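Putative hydrolase (Chromobacterium violaceum, PDB 3MCW) probably acts as a hydrolase of the isochorismatase family, built on a parallel-sheet alpha/beta fold. Local coordinates at residues A[143-148]-A[165-170]; A[30-33]-A[37-40]; A[103-108]-A[135-140]. All coordinates share one frame; numbering follows the deposited sequence.

Interactions 1 and 2 are neighbours, their centres about 10 Å apart, and they touch: Asn33 ND2 of interaction 2 packs against His167 CG of interaction 1 at 3.4 Å, and Ala37 and Ala40 lie against the corner at Asp146. Interaction 3 is remote, about 21 Å from interaction 1 and 27 Å from interaction 2 between centres, with interactions 2 and 3 on opposite sides of the chain's centre. Strand 140-149 begins at the end of segment 135-140 and carries interaction 1 toward its C-terminal end. In this family the active site generally lies at the C-terminal strand ends, the side that holds interactions 1 and 2. Interactions 1 and 3 also touch the second subunit.

Interaction 1 of 3, residues A[143-148]-A[165-170]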
loop_
_atom_site.group_PDB
_atom_site.type_symbol
_atom_site.label_atom_id
_atom_site.label_comp_id
_atom_site.label_asym_id
_atom_site.label_seq_id
_atom_site.Cartn_x
_atom_site.Cartn_y
_atom_site.Cartn_z
ATOM N N LEU A 143 8.344 11.538 -2.681
ATOM C CA LEU A 143 8.502 10.483 -3.669
ATOM C C LEU A 143 9.022 11.112 -4.947
ATOM O O LEU A 143 8.322 11.929 -5.573
ATOM C CB LEU A 143 7.159 9.779 -3.893
ATOM C CG LEU A 143 7.209 8.642 -4.894
ATOM C CD1 LEU A 143 8.193 7.565 -4.518
ATOM C CD2 LEU A 143 5.816 8.016 -4.989
ATOM N N ALA A 144 10.250 10.773 -5.347
ATOM C CA ALA A 144 10.900 11.314 -6.543
ATOM C C ALA A 144 10.418 10.503 -7.729
ATOM O O ALA A 144 11.026 9.506 -8.126
ATOM C CB ALA A 144 12.429 11.279 -6.407
ATOM N N GLU A 145 9.305 10.929 -8.309
ATOM C CA GLU A 145 8.585 10.057 -9.232
ATOM C C GLU A 145 9.332 9.784 -10.541
ATOM O O GLU A 145 9.152 8.763 -11.164
ATOM C CB GLU A 145 7.153 10.548 -9.480
ATOM C CG GLU A 145 7.059 11.847 -10.214
ATOM C CD GLU A 145 7.117 11.701 -11.727
ATOM O OE1 GLU A 145 6.738 10.638 -12.262
ATOM O OE2 GLU A 145 7.532 12.690 -12.380
ATOM N N ASP A 146 10.153 10.753 -10.966
ATOM C CA ASP A 146 10.988 10.573 -12.156
ATOM C C ASP A 146 12.117 9.583 -11.965
ATOM O O ASP A 146 12.723 9.131 -12.925
ATOM C CB ASP A 146 11.495 11.908 -12.691
ATOM C CG ASP A 146 12.369 12.668 -11.715
ATOM O OD1 ASP A 146 12.095 12.643 -10.492
ATOM O OD2 ASP A 146 13.304 13.363 -12.159
ATOM N N GLY A 147 12.422 9.260 -10.693
ATOM C CA GLY A 147 13.341 8.200 -10.346
ATOM C C GLY A 147 12.676 6.881 -10.072
ATOM O O GLY A 147 13.299 5.951 -9.566
ATOM N N CYS A 148 11.395 6.754 -10.393
ATOM C CA CYS A 148 10.656 5.523 -10.229
ATOM C C CYS A 148 10.182 5.032 -11.585
ATOM O O CYS A 148 9.964 5.832 -12.511
ATOM C CB CYS A 148 9.412 5.724 -9.348
ATOM S SG CYS A 148 9.784 6.222 -7.654
ATOM N N GLU A 165 0.292 4.637 -17.399
ATOM C CA GLU A 165 -1.016 4.726 -16.766
ATOM C C GLU A 165 -0.985 4.136 -15.363
ATOM O O GLU A 165 -1.601 4.676 -14.449
ATOM C CB GLU A 165 -2.059 4.021 -17.632
ATOM C CG GLU A 165 -2.370 4.748 -18.928
ATOM C CD GLU A 165 -3.309 3.958 -19.814
ATOM O OE1 GLU A 165 -3.050 2.805 -20.158
ATOM O OE2 GLU A 165 -4.347 4.543 -20.158
ATOM N N VAL A 166 -0.308 3.012 -15.194
ATOM C CA VAL A 166 -0.167 2.376 -13.878
ATOM C C VAL A 166 0.533 3.331 -12.917
ATOM O O VAL A 166 0.098 3.529 -11.787
ATOM C CB VAL A 166 0.576 1.023 -14.007
ATOM C CG1 VAL A 166 0.898 0.432 -12.643
ATOM C CG2 VAL A 166 -0.212 0.045 -14.883
ATOM N N HIS A 167 1.629 3.904 -13.378
ATOM C CA HIS A 167 2.412 4.873 -12.616
ATOM C C HIS A 167 1.529 6.051 -12.209
ATOM O O HIS A 167 1.531 6.471 -11.059
ATOM C CB HIS A 167 3.597 5.318 -13.504
ATOM C CG HIS A 167 4.604 6.215 -12.876
ATOM N ND1 HIS A 167 5.751 5.762 -12.258
ATOM C CD2 HIS A 167 4.679 7.562 -12.912
ATOM C CE1 HIS A 167 6.450 6.840 -11.894
ATOM N NE2 HIS A 167 5.824 7.940 -12.271
ATOM N N ALA A 168 0.789 6.609 -13.160
ATOM C CA ALA A 168 -0.036 7.783 -12.893
ATOM C C ALA A 168 -1.129 7.499 -11.847
ATOM O O ALA A 168 -1.470 8.384 -11.055
ATOM C CB ALA A 168 -0.659 8.270 -14.182
HETATM N N MSE A 169 -1.673 6.287 -11.876
HETATM C CA MSE A 169 -2.706 5.928 -10.913
HETATM C C MSE A 169 -2.093 5.774 -9.520
HETATM O O MSE A 169 -2.652 6.256 -8.518
HETATM C CB MSE A 169 -3.507 4.701 -11.398
HETATM C CG MSE A 169 -4.410 5.035 -12.589
HETATM SE SE MSE A 169 -5.510 3.592 -13.298
HETATM C CE MSE A 169 -6.792 3.648 -11.931
ATOM N N SER A 170 -0.944 5.108 -9.429
ATOM C CA SER A 170 -0.293 4.986 -8.117
ATOM C C SER A 170 0.123 6.317 -7.549
ATOM O O SER A 170 -0.101 6.585 -6.373
ATOM C CB SER A 170 0.904 4.060 -8.173
ATOM O OG SER A 170 0.522 2.717 -8.323
#
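His167 reaches out of helix 163-174 and gives its NE2 hydrogen to Glu145 OE1, at the corner where strand 140-149 breaks. The bond is short and nearly straight, 2.8 Å from NE2 to OE1 with 167° at the hydrogen. The acceptor lies within a few degrees of the imidazole plane, and the donor meets OE1 almost along the C-O axis; carboxylate and ring planes stand 66° apart, the two side chains crossing at about a right angle. Two torsions bring the carboxylate there: Glu145 CG sits between backbone N and carbonyl carbon (chi1 67°), and a second bend at chi2 folds the chain back over its own backbone. His167 instead sends its ring straight off the helix, CG opposite the backbone N. The ring thereby enters the corner edge first, with CE1 3.4 Å from Glu145 O, which lies in the ring plane. Cys148 flanks the same carbon, its CB 4.1 Å from His167 CE1 and its carbonyl O approaching the ring obliquely. Two overlapping type I turns, Ala144 to Gly147 and Glu145 to Cys148, shape the corner; in the second, Cys148 N bonds to Glu145 O at 3.1 Å. The other ring nitrogen of His167, ND1, is hydrogen-bonded to Thr123 OG1 from helix 123-136, and His34 packs edge-to-face with the ring while its ND1 bonds to Cys148 O. With both nitrogens engaged, rotation of the imidazole is probably well fixed. Another flank of helix 163-174 packs on the second subunit, where Val166 and Met169 (a selenomethionine) meet its Met169. This buried His-carboxylate hydrogen bond joins a helix to the C-terminal end of strand 140-149, next to edge strand 180-182, in the parallel alpha/beta fold of the isochorismatase family.

Interaction 2 of 3, residues A[30-33]-A[37-40]; sequences GPRN and AEQA
Arg32 holds Glu38 in an end-on salt bridge between the loop and the opening turn of helix 37-51. Pro31, just before it, bonds to Asp152 through its backbone; the Arg32 side chain then bends at chi3 (-78°) to present the guanidinium. NH1 meets Glu38 OE2 at 2.8 Å through the syn lone pair, while NH2 meets Glu38 OE1 at 2.9 Å on the syn side but 20° out of the carboxylate plane. The two flat groups are 30° apart, so the pair is slightly twisted, yet both oxygens stay close to the guanidinium plane. Glu38 comes from the opposite direction, bent at chi2, and its OE2 also pairs with Lys79. NE of Arg32 turns back to Asn33 O at 3.1 Å and NH2 bonds to His34 O as well, so all three guanidinium nitrogens are engaged. Phe149 adds a cation-pi contact. Ala37 CB sits 4.0 Å from Arg32 NH2. At Asn33 the side chain departs for Thr150, its OD1 accepting from that residue's backbone N. Here a bidentate Arg-Glu salt bridge closes a short loop onto the helix that follows it, the first helix after strand 14-18 of the alpha/beta fold.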
loop_
_atom_site.group_PDB
_atom_site.type_symbol
_atom_site.label_atom_id
_atom_site.label_comp_id
_atom_site.label_asym_id
_atom_site.label_seq_id
_atom_site.Cartn_x
_atom_site.Cartn_y
_atom_site.Cartn_z
ATOM N N GLY A 30 7.661 -7.369 -18.642
ATOM C CA GLY A 30 6.914 -6.617 -19.607
ATOM C C GLY A 30 7.434 -5.213 -19.739
ATOM O O GLY A 30 8.408 -4.805 -19.089
ATOM N N PRO A 31 6.795 -4.378 -20.581
ATOM C CA PRO A 31 7.333 -3.056 -20.874
ATOM C C PRO A 31 7.269 -2.121 -19.671
ATOM O O PRO A 31 6.325 -2.168 -18.885
ATOM C CB PRO A 31 6.458 -2.575 -22.032
ATOM C CG PRO A 31 5.961 -3.841 -22.684
ATOM C CD PRO A 31 5.727 -4.764 -21.530
ATOM N N ARG A 32 8.247 -1.230 -19.622
ATOM C CA ARG A 32 8.390 -0.236 -18.562
ATOM C C ARG A 32 8.234 1.167 -19.083
ATOM O O ARG A 32 8.340 1.459 -20.272
ATOM C CB ARG A 32 9.780 -0.369 -17.912
ATOM C CG ARG A 32 10.954 -0.146 -18.890
ATOM C CD ARG A 32 12.255 -0.072 -18.196
ATOM N NE ARG A 32 12.491 1.205 -17.557
ATOM C CZ ARG A 32 13.642 1.523 -16.955
ATOM N NH1 ARG A 32 14.624 0.648 -16.914
ATOM N NH2 ARG A 32 13.831 2.722 -16.428
ATOM N N ASN A 33 8.001 2.095 -18.163
ATOM C CA ASN A 33 8.057 3.517 -18.412
ATOM C C ASN A 33 9.391 4.107 -17.912
ATOM O O ASN A 33 10.293 3.380 -17.452
ATOM C CB ASN A 33 6.852 4.254 -17.780
ATOM C CG ASN A 33 6.887 4.274 -16.270
ATOM O OD1 ASN A 33 7.409 3.376 -15.668
ATOM N ND2 ASN A 33 6.347 5.340 -15.654
ATOM N N ALA A 37 14.862 6.770 -15.480
ATOM C CA ALA A 37 14.759 6.664 -14.026
ATOM C C ALA A 37 16.102 6.389 -13.378
ATOM O O ALA A 37 16.416 6.920 -12.318
ATOM C CB ALA A 37 13.755 5.574 -13.618
ATOM N N GLU A 38 16.899 5.507 -13.986
ATOM C CA GLU A 38 18.219 5.167 -13.427
ATOM C C GLU A 38 19.099 6.382 -13.312
ATOM O O GLU A 38 19.795 6.568 -12.324
ATOM C CB GLU A 38 18.937 4.145 -14.285
ATOM C CG GLU A 38 18.369 2.715 -14.243
ATOM C CD GLU A 38 17.156 2.443 -15.148
ATOM O OE1 GLU A 38 16.555 3.372 -15.728
ATOM O OE2 GLU A 38 16.819 1.248 -15.230
ATOM N N GLN A 39 19.109 7.202 -14.353
ATOM C CA GLN A 39 19.890 8.422 -14.340
ATOM C C GLN A 39 19.394 9.408 -13.296
ATOM O O GLN A 39 20.190 10.073 -12.644
ATOM C CB GLN A 39 19.891 9.038 -15.732
ATOM C CG GLN A 39 20.805 8.294 -16.683
ATOM N N ALA A 40 18.079 9.508 -13.099
ATOM C CA ALA A 40 17.530 10.393 -12.073
ATOM C C ALA A 40 17.975 9.905 -10.692
ATOM O O ALA A 40 18.401 10.671 -9.849
ATOM C CB ALA A 40 16.013 10.456 -12.163
#

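Interaction 3 of 3, residues A[103-108]-A[135-140]; sequences GLEALL and GNLGFA
The Phe139 ring has the CG methylene of Glu105 at its edge, 4.1 Å from CZ, while Leu108 CD1 comes in obliquely to 3.6 Å from CE1. Leu108 CB adds to this second approach, 3.7 Å from Phe139 CE1. The other flat group is the Glu105 carboxylate, turned 72° from the ring: the CD1 methyl of Leu137 stands over its plane, 4.0 Å from CD, and Leu137 CD2 lies lower on the same side, 3.8 Å from OE2. Glu105 thus spans both partners, its methylene meeting the aromatic edge and its carboxylate resting against a leucine fork. It does so because its chain is fully extended, CG opposite the backbone N (chi1 -177°) and chi2 likewise near 180°, which carries the carboxylate past the ring to Leu137. On helix 104-111, Glu105 and Leu108 are almost one turn apart and engage Phe139 from neighbouring positions. Across the contact, helix 123-136 ends in a Schellman motif at Gly138, whose positive phi swings the chain back so that Leu137 and Phe139, two residues apart, both face helix 104-111; Gly138 N bonds to Gly135 O at 3.0 Å. Leu116 of strand 115-121 touches both Phe139 and Leu108. The second subunit packs Ile100 on Leu137 and bonds Asn136 through its Asn96 and Ser97. Arg109 supplies the polar tie, its NE forming a salt bridge with Glu105 OE2. Chemically, then, the contact is apolar at Phe139, where buried Leu108 and the Glu105 methylene meet the buried ring, and methyl against carboxylate at Leu137; the carboxylate's charge is probably balanced by Arg109, which also hydrogen-bonds through NH2 to Leu137 O at the end of helix 123-136.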
loop_
_atom_site.group_PDB
_atom_site.type_symbol
_atom_site.label_atom_id
_atom_site.label_comp_id
_atom_site.label_asym_id
_atom_site.label_seq_id
_atom_site.Cartn_x
_atom_site.Cartn_y
_atom_site.Cartn_z
ATOM N N GLY A 103 14.860 -3.973 10.221
ATOM C CA GLY A 103 15.016 -2.993 11.266
ATOM C C GLY A 103 14.847 -1.574 10.772
ATOM O O GLY A 103 15.398 -0.651 11.384
ATOM N N LEU A 104 14.110 -1.356 9.673
ATOM C CA LEU A 104 14.175 -0.017 9.086
ATOM C C LEU A 104 13.569 1.046 9.971
ATOM O O LEU A 104 14.171 2.102 10.197
ATOM C CB LEU A 104 13.525 -0.013 7.693
ATOM C CG LEU A 104 13.485 1.349 6.980
ATOM C CD1 LEU A 104 14.864 1.945 6.740
ATOM C CD2 LEU A 104 12.713 1.227 5.670
ATOM N N GLU A 105 12.347 0.817 10.440
ATOM C CA GLU A 105 11.681 1.839 11.230
ATOM C C GLU A 105 12.485 2.212 12.487
ATOM O O GLU A 105 12.689 3.398 12.783
ATOM C CB GLU A 105 10.261 1.429 11.636
ATOM C CG GLU A 105 9.547 2.522 12.397
ATOM C CD GLU A 105 8.160 2.154 12.901
ATOM O OE1 GLU A 105 7.719 1.008 12.711
ATOM O OE2 GLU A 105 7.521 3.046 13.489
ATOM N N ALA A 106 12.952 1.188 13.209
ATOM C CA ALA A 106 13.704 1.472 14.428
ATOM C C ALA A 106 15.002 2.227 14.134
ATOM O O ALA A 106 15.411 3.095 14.900
ATOM C CB ALA A 106 13.966 0.178 15.197
ATOM N N LEU A 107 15.678 1.880 13.044
ATOM C CA LEU A 107 16.906 2.567 12.665
ATOM C C LEU A 107 16.630 4.038 12.364
ATOM O O LEU A 107 17.359 4.938 12.797
ATOM C CB LEU A 107 17.532 1.851 11.444
ATOM C CG LEU A 107 18.778 2.527 10.906
ATOM C CD1 LEU A 107 19.920 2.433 11.902
ATOM C CD2 LEU A 107 19.153 1.950 9.533
ATOM N N LEU A 108 15.579 4.305 11.582
ATOM C CA LEU A 108 15.230 5.678 11.260
ATOM C C LEU A 108 14.930 6.494 12.519
ATOM O O LEU A 108 15.436 7.601 12.693
ATOM C CB LEU A 108 14.035 5.704 10.293
ATOM C CG LEU A 108 14.246 5.077 8.905
ATOM C CD1 LEU A 108 12.934 5.057 8.129
ATOM C CD2 LEU A 108 15.300 5.846 8.114
ATOM N N GLY A 135 4.249 6.669 5.213
ATOM C CA GLY A 135 3.384 7.791 5.516
ATOM C C GLY A 135 2.486 7.498 6.717
ATOM O O GLY A 135 2.343 8.314 7.632
ATOM N N ASN A 136 1.922 6.290 6.765
ATOM C CA ASN A 136 1.052 5.953 7.886
ATOM C C ASN A 136 1.795 5.807 9.210
ATOM O O ASN A 136 1.213 6.034 10.267
ATOM C CB ASN A 136 0.250 4.668 7.602
ATOM C CG ASN A 136 -0.904 4.798 6.590
ATOM O OD1 ASN A 136 -1.604 3.813 6.380
ATOM N ND2 ASN A 136 -1.140 5.940 6.018
ATOM N N LEU A 137 3.080 5.457 9.151
ATOM C CA LEU A 137 3.932 5.402 10.344
ATOM C C LEU A 137 4.340 6.799 10.826
ATOM O O LEU A 137 4.927 6.926 11.896
ATOM C CB LEU A 137 5.179 4.547 10.082
ATOM C CG LEU A 137 4.933 3.032 9.985
ATOM C CD1 LEU A 137 6.191 2.332 9.481
ATOM C CD2 LEU A 137 4.469 2.427 11.317
ATOM N N GLY A 138 4.076 7.837 10.055
ATOM C CA GLY A 138 4.362 9.216 10.432
ATOM C C GLY A 138 5.626 9.823 9.871
ATOM O O GLY A 138 6.058 10.860 10.318
ATOM N N PHE A 139 6.250 9.158 8.908
ATOM C CA PHE A 139 7.403 9.743 8.204
ATOM C C PHE A 139 6.903 10.740 7.183
ATOM O O PHE A 139 5.825 10.606 6.602
ATOM C CB PHE A 139 8.206 8.641 7.518
ATOM C CG PHE A 139 8.865 7.741 8.493
ATOM C CD1 PHE A 139 10.095 8.066 9.011
ATOM C CD2 PHE A 139 8.282 6.552 8.890
ATOM C CE1 PHE A 139 10.697 7.272 9.945
ATOM C CE2 PHE A 139 8.880 5.730 9.844
ATOM C CZ PHE A 139 10.089 6.107 10.381
ATOM N N ALA A 140 7.703 11.788 6.972
ATOM C CA ALA A 140 7.473 12.819 5.947
ATOM C C ALA A 140 8.188 12.340 4.683
ATOM O O ALA A 140 9.411 12.344 4.620
ATOM C CB ALA A 140 8.017 14.131 6.409
#